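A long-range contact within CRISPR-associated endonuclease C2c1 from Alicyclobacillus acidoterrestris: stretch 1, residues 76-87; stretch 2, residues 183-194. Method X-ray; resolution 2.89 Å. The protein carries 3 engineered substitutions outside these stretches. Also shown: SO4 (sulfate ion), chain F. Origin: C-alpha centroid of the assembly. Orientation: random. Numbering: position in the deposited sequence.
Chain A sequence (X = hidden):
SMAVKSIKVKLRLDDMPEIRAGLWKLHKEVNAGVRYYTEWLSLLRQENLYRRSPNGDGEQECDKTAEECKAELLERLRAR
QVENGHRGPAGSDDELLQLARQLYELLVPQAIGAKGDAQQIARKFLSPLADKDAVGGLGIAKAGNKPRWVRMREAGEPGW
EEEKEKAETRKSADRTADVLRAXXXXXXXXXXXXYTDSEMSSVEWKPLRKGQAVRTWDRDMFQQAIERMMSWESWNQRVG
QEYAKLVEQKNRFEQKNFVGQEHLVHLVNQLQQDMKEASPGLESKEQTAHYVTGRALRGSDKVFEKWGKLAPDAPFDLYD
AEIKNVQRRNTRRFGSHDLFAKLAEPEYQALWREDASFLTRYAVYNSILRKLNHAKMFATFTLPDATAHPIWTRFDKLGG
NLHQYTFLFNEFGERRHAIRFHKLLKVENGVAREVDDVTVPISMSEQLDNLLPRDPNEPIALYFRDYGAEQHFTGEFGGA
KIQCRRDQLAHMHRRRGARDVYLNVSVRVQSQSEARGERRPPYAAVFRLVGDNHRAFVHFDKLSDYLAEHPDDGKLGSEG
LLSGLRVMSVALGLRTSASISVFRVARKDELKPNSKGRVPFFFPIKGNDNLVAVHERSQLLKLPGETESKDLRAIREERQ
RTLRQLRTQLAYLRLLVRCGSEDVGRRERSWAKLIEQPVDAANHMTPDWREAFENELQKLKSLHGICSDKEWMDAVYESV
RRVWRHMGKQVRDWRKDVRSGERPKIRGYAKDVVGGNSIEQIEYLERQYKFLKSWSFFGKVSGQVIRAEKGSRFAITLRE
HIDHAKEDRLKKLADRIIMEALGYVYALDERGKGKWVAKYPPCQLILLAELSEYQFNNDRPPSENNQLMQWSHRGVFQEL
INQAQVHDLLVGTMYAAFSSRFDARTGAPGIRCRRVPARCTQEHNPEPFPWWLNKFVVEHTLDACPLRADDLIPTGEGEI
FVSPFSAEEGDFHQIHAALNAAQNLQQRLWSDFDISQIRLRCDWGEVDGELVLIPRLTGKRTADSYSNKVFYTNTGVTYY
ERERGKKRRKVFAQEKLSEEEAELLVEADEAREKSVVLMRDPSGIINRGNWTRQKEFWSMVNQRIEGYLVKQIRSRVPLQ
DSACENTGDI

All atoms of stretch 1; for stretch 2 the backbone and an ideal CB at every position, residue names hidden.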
# COMPACT_ATOMS: atom_id res chain seq x y z
N ARG A 76 -34.85 -17.12 22.89
CA ARG A 76 -34.76 -18.17 21.87
C ARG A 76 -34.63 -19.54 22.50
O ARG A 76 -35.26 -20.50 22.04
CB ARG A 76 -33.57 -17.91 20.95
CG ARG A 76 -33.75 -16.72 20.04
CD ARG A 76 -32.81 -16.82 18.85
NE ARG A 76 -32.72 -15.55 18.14
CZ ARG A 76 -32.08 -15.40 16.98
NH1 ARG A 76 -31.49 -16.44 16.41
NH2 ARG A 76 -32.04 -14.21 16.40
N LEU A 77 -33.82 -19.67 23.55
CA LEU A 77 -33.60 -20.98 24.16
C LEU A 77 -34.88 -21.50 24.80
O LEU A 77 -35.23 -22.68 24.65
CB LEU A 77 -32.47 -20.91 25.19
CG LEU A 77 -31.11 -20.43 24.69
CD1 LEU A 77 -30.04 -20.60 25.76
CD2 LEU A 77 -30.73 -21.16 23.42
N ARG A 78 -35.59 -20.64 25.54
CA ARG A 78 -36.82 -21.07 26.19
C ARG A 78 -37.87 -21.47 25.16
O ARG A 78 -38.57 -22.48 25.33
CB ARG A 78 -37.37 -19.97 27.09
CG ARG A 78 -36.49 -19.58 28.26
CD ARG A 78 -36.17 -20.75 29.15
NE ARG A 78 -35.42 -20.33 30.33
CZ ARG A 78 -34.92 -21.16 31.24
NH1 ARG A 78 -34.26 -20.69 32.28
NH2 ARG A 78 -35.09 -22.47 31.09
N ALA A 79 -37.99 -20.68 24.09
CA ALA A 79 -38.94 -21.00 23.03
C ALA A 79 -38.54 -22.27 22.30
O ALA A 79 -39.42 -23.01 21.82
CB ALA A 79 -39.04 -19.83 22.06
N ARG A 80 -37.24 -22.55 22.20
CA ARG A 80 -36.80 -23.79 21.57
C ARG A 80 -37.13 -25.00 22.44
O ARG A 80 -37.55 -26.04 21.93
CB ARG A 80 -35.30 -23.71 21.29
CG ARG A 80 -34.68 -25.00 20.76
CD ARG A 80 -35.46 -25.55 19.58
NE ARG A 80 -35.37 -24.70 18.41
CZ ARG A 80 -35.79 -25.07 17.20
NH1 ARG A 80 -36.31 -26.27 17.03
NH2 ARG A 80 -35.67 -24.23 16.18
N GLN A 81 -36.94 -24.88 23.76
CA GLN A 81 -37.34 -25.96 24.65
C GLN A 81 -38.81 -26.30 24.46
O GLN A 81 -39.20 -27.47 24.45
CB GLN A 81 -37.06 -25.58 26.10
CG GLN A 81 -35.58 -25.42 26.44
CD GLN A 81 -35.35 -24.98 27.87
OE1 GLN A 81 -36.08 -24.16 28.41
NE2 GLN A 81 -34.32 -25.54 28.49
N VAL A 82 -39.65 -25.27 24.29
CA VAL A 82 -41.07 -25.49 24.05
C VAL A 82 -41.30 -26.17 22.71
O VAL A 82 -42.12 -27.08 22.58
CB VAL A 82 -41.83 -24.15 24.15
CG1 VAL A 82 -43.27 -24.30 23.70
CG2 VAL A 82 -41.77 -23.62 25.57
N GLU A 83 -40.55 -25.75 21.68
CA GLU A 83 -40.71 -26.33 20.36
C GLU A 83 -40.27 -27.78 20.33
O GLU A 83 -40.90 -28.62 19.69
CB GLU A 83 -39.92 -25.51 19.34
CG GLU A 83 -40.57 -25.42 17.98
CD GLU A 83 -39.74 -24.62 17.00
OE1 GLU A 83 -39.26 -25.21 16.00
OE2 GLU A 83 -39.55 -23.41 17.22
N ASN A 84 -39.18 -28.10 21.04
CA ASN A 84 -38.72 -29.48 21.13
C ASN A 84 -39.55 -30.31 22.09
O ASN A 84 -39.23 -31.49 22.30
CB ASN A 84 -37.25 -29.51 21.56
CG ASN A 84 -36.35 -28.79 20.59
OD1 ASN A 84 -36.72 -28.54 19.44
ND2 ASN A 84 -35.15 -28.45 21.04
N GLY A 85 -40.60 -29.74 22.69
CA GLY A 85 -41.46 -30.48 23.60
C GLY A 85 -40.72 -31.04 24.79
O GLY A 85 -40.93 -32.20 25.17
N HIS A 86 -39.86 -30.23 25.40
CA HIS A 86 -38.99 -30.71 26.47
C HIS A 86 -39.79 -30.90 27.74
O HIS A 86 -40.44 -29.97 28.23
CB HIS A 86 -37.84 -29.73 26.69
CG HIS A 86 -36.84 -30.20 27.70
ND1 HIS A 86 -36.22 -31.43 27.61
CD2 HIS A 86 -36.34 -29.61 28.81
CE1 HIS A 86 -35.39 -31.58 28.63
NE2 HIS A 86 -35.45 -30.49 29.37
N ARG A 87 -39.76 -32.12 28.28
CA ARG A 87 -40.41 -32.42 29.54
C ARG A 87 -39.43 -32.59 30.69
O ARG A 87 -39.86 -32.75 31.84
CB ARG A 87 -41.26 -33.70 29.40
CG ARG A 87 -42.38 -33.58 28.37
CD ARG A 87 -43.17 -34.89 28.28
NE ARG A 87 -44.26 -34.82 27.32
CZ ARG A 87 -45.07 -35.84 27.05
NH1 ARG A 87 -44.91 -37.00 27.66
NH2 ARG A 87 -46.04 -35.70 26.15
N UNK A 183 -26.72 -29.79 26.27
CA UNK A 183 -27.78 -29.23 25.43
C UNK A 183 -28.94 -30.20 25.31
O UNK A 183 -30.11 -29.80 25.42
CB UNK A 183 -27.24 -28.88 24.04
N UNK A 184 -28.65 -31.49 25.10
CA UNK A 184 -29.72 -32.47 24.96
C UNK A 184 -30.58 -32.56 26.21
O UNK A 184 -31.81 -32.57 26.13
CB UNK A 184 -29.13 -33.85 24.64
N UNK A 185 -29.95 -32.59 27.39
CA UNK A 185 -30.70 -32.71 28.64
C UNK A 185 -31.57 -31.50 28.90
O UNK A 185 -32.55 -31.60 29.64
CB UNK A 185 -29.74 -32.92 29.82
N UNK A 186 -31.23 -30.35 28.31
CA UNK A 186 -32.00 -29.13 28.47
C UNK A 186 -33.02 -28.94 27.35
O UNK A 186 -33.53 -27.83 27.17
CB UNK A 186 -31.06 -27.93 28.53
N UNK A 187 -33.32 -30.00 26.59
CA UNK A 187 -34.29 -29.89 25.52
C UNK A 187 -33.86 -29.06 24.33
O UNK A 187 -34.70 -28.68 23.53
CB UNK A 187 -35.59 -29.30 26.08
N UNK A 188 -32.56 -28.77 24.21
CA UNK A 188 -32.02 -28.02 23.08
C UNK A 188 -31.33 -28.92 22.07
O UNK A 188 -30.35 -28.50 21.44
CB UNK A 188 -31.04 -26.96 23.58
N UNK A 189 -31.81 -30.16 21.91
CA UNK A 189 -31.14 -31.10 21.02
C UNK A 189 -31.08 -30.57 19.60
O UNK A 189 -30.00 -30.66 18.98
CB UNK A 189 -31.85 -32.45 21.04
N UNK A 190 -32.14 -30.04 19.02
CA UNK A 190 -31.94 -29.05 17.95
C UNK A 190 -31.83 -27.68 18.58
O UNK A 190 -32.80 -27.18 19.15
CB UNK A 190 -33.08 -29.09 16.93
N UNK A 191 -30.64 -27.07 18.54
CA UNK A 191 -30.51 -25.70 19.00
C UNK A 191 -31.04 -24.73 17.95
O UNK A 191 -31.91 -23.90 18.23
CB UNK A 191 -29.05 -25.38 19.33
N UNK A 192 -30.53 -24.85 16.73
CA UNK A 192 -30.87 -23.95 15.64
C UNK A 192 -31.69 -24.66 14.59
O UNK A 192 -31.96 -25.86 14.69
CB UNK A 192 -29.61 -23.36 15.01
N UNK A 193 -32.08 -23.92 13.56
CA UNK A 193 -32.85 -24.48 12.46
C UNK A 193 -31.94 -24.76 11.28
O UNK A 193 -30.88 -24.15 11.12
CB UNK A 193 -33.98 -23.54 12.05
N UNK A 194 -32.35 -25.72 10.46
CA UNK A 194 -31.76 -25.88 9.14
C UNK A 194 -32.42 -24.84 8.24
O UNK A 194 -33.62 -24.93 7.96
CB UNK A 194 -31.95 -27.30 8.60
S SO4 F . -34.88 -19.37 16.01
O1 SO4 F . -34.21 -18.08 16.16
O2 SO4 F . -35.72 -19.59 17.18
O3 SO4 F . -35.69 -19.35 14.80
O4 SO4 F . -33.90 -20.45 15.91

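Position 183 lies in the last helical turn, its CA-to-CB bond sideways to stretch 1 and nothing of that stretch within 5.5 Å of CB. The contact sets no rule, and any helix former would suit; it is Leu183. Positions 184 and 185 point away with nothing of stretch 1 within 5.5 Å of CB, so this contact allows almost any residue there. They are Ala184 and Asp185, and it is the backbone of 185 that matters here, its O lying 3.0 Å from His86 CE1.

At 186 the chain leaves helical geometry. CB points away overall, yet it sits 4.0 Å from Gln81 NE2, so a side chain must start close to stretch 1 and then leave; most residues, aliphatic, aromatic or polar, could do so, because the chain leads away from stretch 1. The deposited residue is Phe186, with chi1 at -73° (m). Its specific bond comes from the main chain, which any residue could supply: Gln81 NE2 donates to Phe186 O at 2.8 Å.

Position 187 is the strictest. Phi is 69°, which favours glycine, and the ideal CB would point toward stretch 1 and fall 2.2 Å from His86 CG, a clash. Only the absence of a side chain fits, and the residue is Gly187. Its CA packs over the face of the His86 ring, 3.5 Å from the centroid, a CH-pi contact that a CB would obstruct. Its carbonyl is used as well, for Asn84 ND2 donates to Gly187 O at 2.5 Å.

At 188 CB points away, but the flank of the helix offers the aliphatic parts of Leu77, Arg80 and Gln81 to a side chain able to bend back. Leucine, methionine or isoleucine would be reasonable. Leu188 (m, t) brings CD2 to 3.8 Å from Arg80 CG and 3.9 Å from Gln81 CG, with Leu77 CB 4.3 Å from the same CD2.

Position 189 is sideways, with CB 5.2 Å from Asn84 ND2, and leaves room for a long polar chain; Lys189 leads its end away.

At 190 CB points toward stretch 1, 4.3 Å from Arg80 NH1 and 4.5 Å from Asn84 OD1. A phi of -89° permits proline, though a compact polar residue could also be imagined. Pro190 places CD 3.2 Å from Asn84 ND2, while its carbonyl accepts a second bond from that nitrogen, Asn84 ND2 to Pro190 O, at 3.3 Å.

Position 191 points away, but a flexible apolar chain can still reach Leu77. Leu191 does, its CD2 3.6 Å from Leu77 CD2. Position 192 points away, with nothing of stretch 1 within 5.5 Å of CB, so the contact leaves the choice open; it is selenomethionine, Met192.

At 193 CB is sideways, 4.5 Å from Arg80 NH2, and Glu83 offers a carboxylate within a long side chain's reach. Lysine or arginine would answer that charge. Arg193 NH2 donates to Glu83 OE2 at 2.8 Å within a salt bridge, and Arg193 NH1 lies 3.0 Å from Arg80 NH2, two like charges close together and not hydrogen-bonded; the sulfate accepts from Arg193 NH1 through O3 at 2.9 Å. Position 194, out of reach, is Val194.

Stretch 2 183-194: LADFGLKPLMRV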
# COMPACT_ATOMS: atom_id res chain seq x y z
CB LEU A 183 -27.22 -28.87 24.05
CG LEU A 183 -26.35 -27.62 23.96
CD1 LEU A 183 -25.56 -27.58 22.67
CD2 LEU A 183 -27.21 -26.38 24.06
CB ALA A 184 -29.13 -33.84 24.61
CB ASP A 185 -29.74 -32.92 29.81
CG ASP A 185 -28.86 -34.14 29.63
OD1 ASP A 185 -29.29 -35.10 28.96
OD2 ASP A 185 -27.73 -34.15 30.17
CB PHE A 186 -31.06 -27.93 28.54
CG PHE A 186 -30.32 -27.82 29.83
CD1 PHE A 186 -30.91 -28.20 31.03
CD2 PHE A 186 -29.03 -27.33 29.86
CE1 PHE A 186 -30.22 -28.09 32.23
CE2 PHE A 186 -28.33 -27.21 31.05
CZ PHE A 186 -28.93 -27.60 32.24
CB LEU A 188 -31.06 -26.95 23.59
CG LEU A 188 -31.62 -25.99 24.63
CD1 LEU A 188 -30.50 -25.27 25.35
CD2 LEU A 188 -32.59 -25.00 23.97
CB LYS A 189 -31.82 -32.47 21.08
CG LYS A 189 -31.16 -33.51 20.18
CD LYS A 189 -29.73 -33.75 20.60
CE LYS A 189 -29.14 -34.94 19.85
NZ LYS A 189 -29.21 -34.72 18.39
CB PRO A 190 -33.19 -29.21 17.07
CG PRO A 190 -33.96 -30.37 17.66
CD PRO A 190 -33.54 -30.47 19.09
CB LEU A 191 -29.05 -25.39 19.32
CG LEU A 191 -28.68 -24.37 20.41
CD1 LEU A 191 -27.46 -23.58 19.98
CD2 LEU A 191 -29.82 -23.43 20.78
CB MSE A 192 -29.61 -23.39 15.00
CG MSE A 192 -28.66 -22.73 15.97
SE MSE A 192 -26.89 -22.59 15.20
CE MSE A 192 -25.99 -21.68 16.67
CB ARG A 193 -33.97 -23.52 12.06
CG ARG A 193 -34.62 -22.84 13.24
CD ARG A 193 -35.80 -21.98 12.84
NE ARG A 193 -37.05 -22.66 13.16
CZ ARG A 193 -37.67 -22.55 14.32
NH1 ARG A 193 -37.17 -21.77 15.27
NH2 ARG A 193 -38.81 -23.20 14.53
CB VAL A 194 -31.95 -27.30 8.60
CG1 VAL A 194 -31.39 -27.39 7.20
CG2 VAL A 194 -31.26 -28.29 9.51
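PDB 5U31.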